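Local coordinates for periplasmic protein TorT (Vibrio parahaemolyticus, PDB 3O1I) that probably takes part in sensing trimethylamine N-oxide in the periplasm, as a solute-binding-type partner of the sensor kinase TorS, at residues D[181-186]-D[209-214]. Numbering follows the deposited sequence.
Sequences LQRNLV and ISELRS
A salt bridge between Arg183 and Glu211, backed by a small apolar contact, joins two neighbouring helices, 179-192 and 202-214, in one lobe of a periplasmic binding protein fold. The chain runs from helix 179-192 through strand 197-200 into helix 202-214, and the strand lies in the parallel sheet of that lobe, so consecutive helices of the alternating alpha/beta layout lie side by side. The backbones come nearest at Arg183 and Glu211, whose CA atoms are 7.4 Å apart. On the sheet side, Val186 points at the other helix and sets CG1 3.9 Å from Glu211 CB; its side chain also touches Ala208 and, on strand 137-142, Leu142. Further from the sheet, the Arg183 chain runs out straight through chi1 and chi2, laying Arg183 CG 3.6 Å from Glu211 CD, and then bends at chi3 (-86°), with NE near OE2. The two side chains cross nearly at right angles, and the guanidinium and carboxylate planes stand 65° apart, unlike a coplanar two-pronged pair. Glu211 OE1 accepts a hydrogen bond from Gln187 NE2, so the acid is held from two residues of helix 179-192. The guanidinium is shared too: NH1 forms a salt bridge with Glu180, and its strongest partner is an acidic side chain of another protein's chain, reached through NH2, which ties this helix pair to an intermolecular interface. Across the two helices, Arg183 NE gives Glu211 OE2 a weak, bent hydrogen bond, 3.1 Å long with an angle of 124° at the hydrogen.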
ATOM      1  N   LEU D 181      17.154  -1.192  -7.590  1.00 58.16           N
ATOM      2  CA  LEU D 181      18.025  -2.361  -7.503  1.00 59.04           C
ATOM      3  C   LEU D 181      19.357  -2.062  -8.182  1.00 58.71           C
ATOM      4  O   LEU D 181      20.412  -2.560  -7.769  1.00 56.74           O
ATOM      5  CB  LEU D 181      17.374  -3.566  -8.188  1.00 61.59           C
ATOM      6  CG  LEU D 181      15.911  -3.864  -7.865  1.00 62.33           C
ATOM      7  CD1 LEU D 181      15.500  -5.146  -8.572  1.00 62.04           C
ATOM      8  CD2 LEU D 181      15.731  -3.994  -6.357  1.00 63.90           C
ATOM      9  N   GLN D 182      19.292  -1.253  -9.241  1.00 58.50           N
ATOM     10  CA  GLN D 182      20.484  -0.862  -9.993  1.00 57.85           C
ATOM     11  C   GLN D 182      21.256   0.200  -9.209  1.00 56.50           C
ATOM     12  O   GLN D 182      22.486   0.153  -9.130  1.00 53.67           O
ATOM     13  CB  GLN D 182      20.097  -0.311 -11.374  1.00 57.30           C
ATOM     14  CG  GLN D 182      19.609  -1.356 -12.379  1.00 55.85           C
ATOM     15  CD  GLN D 182      20.624  -2.467 -12.616  1.00 55.75           C
ATOM     16  OE1 GLN D 182      21.816  -2.210 -12.803  1.00 54.91           O
ATOM     17  NE2 GLN D 182      20.147  -3.710 -12.625  1.00 53.74           N
ATOM     18  N   ARG D 183      20.524   1.150  -8.625  1.00 56.14           N
ATOM     19  CA  ARG D 183      21.150   2.209  -7.839  1.00 55.92           C
ATOM     20  C   ARG D 183      22.043   1.534  -6.830  1.00 55.24           C
ATOM     21  O   ARG D 183      23.209   1.893  -6.662  1.00 54.14           O
ATOM     22  CB  ARG D 183      20.111   3.051  -7.094  1.00 55.49           C
ATOM     23  CG  ARG D 183      20.754   4.080  -6.173  1.00 56.82           C
ATOM     24  CD  ARG D 183      19.740   4.884  -5.377  1.00 57.22           C
ATOM     25  NE  ARG D 183      19.245   6.052  -6.102  1.00 59.71           N
ATOM     26  CZ  ARG D 183      18.385   5.999  -7.111  1.00 59.94           C
ATOM     27  NH1 ARG D 183      17.920   4.827  -7.522  1.00 62.51           N
ATOM     28  NH2 ARG D 183      17.980   7.115  -7.698  1.00 57.49           N
ATOM     29  N   ASN D 184      21.468   0.549  -6.152  1.00 55.56           N
ATOM     30  CA  ASN D 184      22.185  -0.221  -5.152  1.00 55.73           C
ATOM     31  C   ASN D 184      23.436  -0.832  -5.795  1.00 53.64           C
ATOM     32  O   ASN D 184      24.509  -0.862  -5.196  1.00 51.39           O
ATOM     33  CB  ASN D 184      21.265  -1.315  -4.597  1.00 58.89           C
ATOM     34  CG  ASN D 184      21.940  -2.166  -3.545  1.00 61.96           C
ATOM     35  OD1 ASN D 184      22.218  -1.706  -2.434  1.00 65.68           O
ATOM     36  ND2 ASN D 184      22.218  -3.417  -3.894  1.00 63.70           N
ATOM     37  N   LEU D 185      23.295  -1.306  -7.028  1.00 52.45           N
ATOM     38  CA  LEU D 185      24.424  -1.896  -7.734  1.00 52.97           C
ATOM     39  C   LEU D 185      25.485  -0.865  -8.102  1.00 51.16           C
ATOM     40  O   LEU D 185      26.682  -1.160  -8.137  1.00 49.02           O
ATOM     41  CB  LEU D 185      23.948  -2.603  -9.000  1.00 56.39           C
ATOM     42  CG  LEU D 185      23.361  -3.994  -8.789  1.00 59.37           C
ATOM     43  CD1 LEU D 185      23.149  -4.662 -10.146  1.00 60.35           C
ATOM     44  CD2 LEU D 185      24.318  -4.818  -7.936  1.00 59.52           C
ATOM     45  N   VAL D 186      25.041   0.352  -8.380  1.00 49.57           N
ATOM     46  CA  VAL D 186      25.958   1.414  -8.741  1.00 48.44           C
ATOM     47  C   VAL D 186      26.741   1.827  -7.507  1.00 49.20           C
ATOM     48  O   VAL D 186      27.967   1.941  -7.550  1.00 47.90           O
ATOM     49  CB  VAL D 186      25.193   2.636  -9.312  1.00 47.73           C
ATOM     50  CG1 VAL D 186      26.100   3.844  -9.353  1.00 48.04           C
ATOM     51  CG2 VAL D 186      24.679   2.328 -10.711  1.00 46.89           C
ATOM     52  N   ILE D 209      24.079   8.493 -12.945  1.00 48.61           N
ATOM     53  CA  ILE D 209      24.141   9.935 -13.113  1.00 50.52           C
ATOM     54  C   ILE D 209      23.836  10.642 -11.800  1.00 51.61           C
ATOM     55  O   ILE D 209      24.544  11.566 -11.415  1.00 54.88           O
ATOM     56  CB  ILE D 209      23.154  10.434 -14.185  1.00 51.12           C
ATOM     57  CG1 ILE D 209      23.522   9.821 -15.539  1.00 51.49           C
ATOM     58  CG2 ILE D 209      23.177  11.966 -14.250  1.00 48.36           C
ATOM     59  CD1 ILE D 209      22.501  10.072 -16.615  1.00 51.48           C
ATOM     60  N   SER D 210      22.798  10.219 -11.091  1.00 50.85           N
ATOM     61  CA  SER D 210      22.486  10.883  -9.830  1.00 49.71           C
ATOM     62  C   SER D 210      23.410  10.450  -8.712  1.00 49.82           C
ATOM     63  O   SER D 210      23.729  11.235  -7.817  1.00 47.94           O
ATOM     64  CB  SER D 210      21.046  10.619  -9.426  1.00 47.99           C
ATOM     65  OG  SER D 210      20.175  11.418 -10.195  1.00 46.38           O
ATOM     66  N   GLU D 211      23.848   9.198  -8.772  1.00 50.71           N
ATOM     67  CA  GLU D 211      24.720   8.669  -7.745  1.00 51.59           C
ATOM     68  C   GLU D 211      26.118   9.238  -7.797  1.00 51.50           C
ATOM     69  O   GLU D 211      26.726   9.444  -6.760  1.00 52.13           O
ATOM     70  CB  GLU D 211      24.746   7.138  -7.807  1.00 52.71           C
ATOM     71  CG  GLU D 211      23.420   6.497  -7.367  1.00 53.63           C
ATOM     72  CD  GLU D 211      22.985   6.945  -5.971  1.00 54.06           C
ATOM     73  OE1 GLU D 211      23.689   6.609  -5.003  1.00 57.30           O
ATOM     74  OE2 GLU D 211      21.948   7.634  -5.836  1.00 50.46           O
ATOM     75  N   LEU D 212      26.621   9.515  -8.997  1.00 53.99           N
ATOM     76  CA  LEU D 212      27.971  10.072  -9.147  1.00 52.96           C
ATOM     77  C   LEU D 212      28.018  11.521  -8.703  1.00 54.02           C
ATOM     78  O   LEU D 212      29.051  11.995  -8.242  1.00 54.63           O
ATOM     79  CB  LEU D 212      28.467   9.954 -10.593  1.00 49.59           C
ATOM     80  CG  LEU D 212      28.961   8.557 -11.013  1.00 49.76           C
ATOM     81  CD1 LEU D 212      29.546   8.619 -12.416  1.00 48.56           C
ATOM     82  CD2 LEU D 212      30.015   8.044 -10.034  1.00 44.34           C
ATOM     83  N   ARG D 213      26.897  12.222  -8.841  1.00 55.37           N
ATOM     84  CA  ARG D 213      26.812  13.613  -8.415  1.00 56.11           C
ATOM     85  C   ARG D 213      26.712  13.592  -6.888  1.00 59.13           C
ATOM     86  O   ARG D 213      27.547  14.159  -6.181  1.00 61.21           O
ATOM     87  CB  ARG D 213      25.567  14.259  -9.003  1.00 52.10           C
ATOM     88  CG  ARG D 213      25.398  15.708  -8.678  1.00 50.66           C
ATOM     89  CD  ARG D 213      23.928  16.024  -8.585  1.00 51.79           C
ATOM     90  NE  ARG D 213      23.631  17.440  -8.752  1.00 54.51           N
ATOM     91  CZ  ARG D 213      23.682  18.084  -9.917  1.00 55.12           C
ATOM     92  NH1 ARG D 213      24.026  17.444 -11.033  1.00 52.12           N
ATOM     93  NH2 ARG D 213      23.368  19.369  -9.967  1.00 54.47           N
ATOM     94  N   SER D 214      25.690  12.913  -6.385  1.00 60.99           N
ATOM     95  CA  SER D 214      25.478  12.800  -4.950  1.00 63.04           C
ATOM     96  C   SER D 214      26.732  12.340  -4.197  1.00 64.61           C
ATOM     97  O   SER D 214      26.808  12.483  -2.981  1.00 64.81           O
ATOM     98  CB  SER D 214      24.324  11.831  -4.680  1.00 63.20           C
ATOM     99  OG  SER D 214      24.164  11.590  -3.296  1.00 62.35           O
TER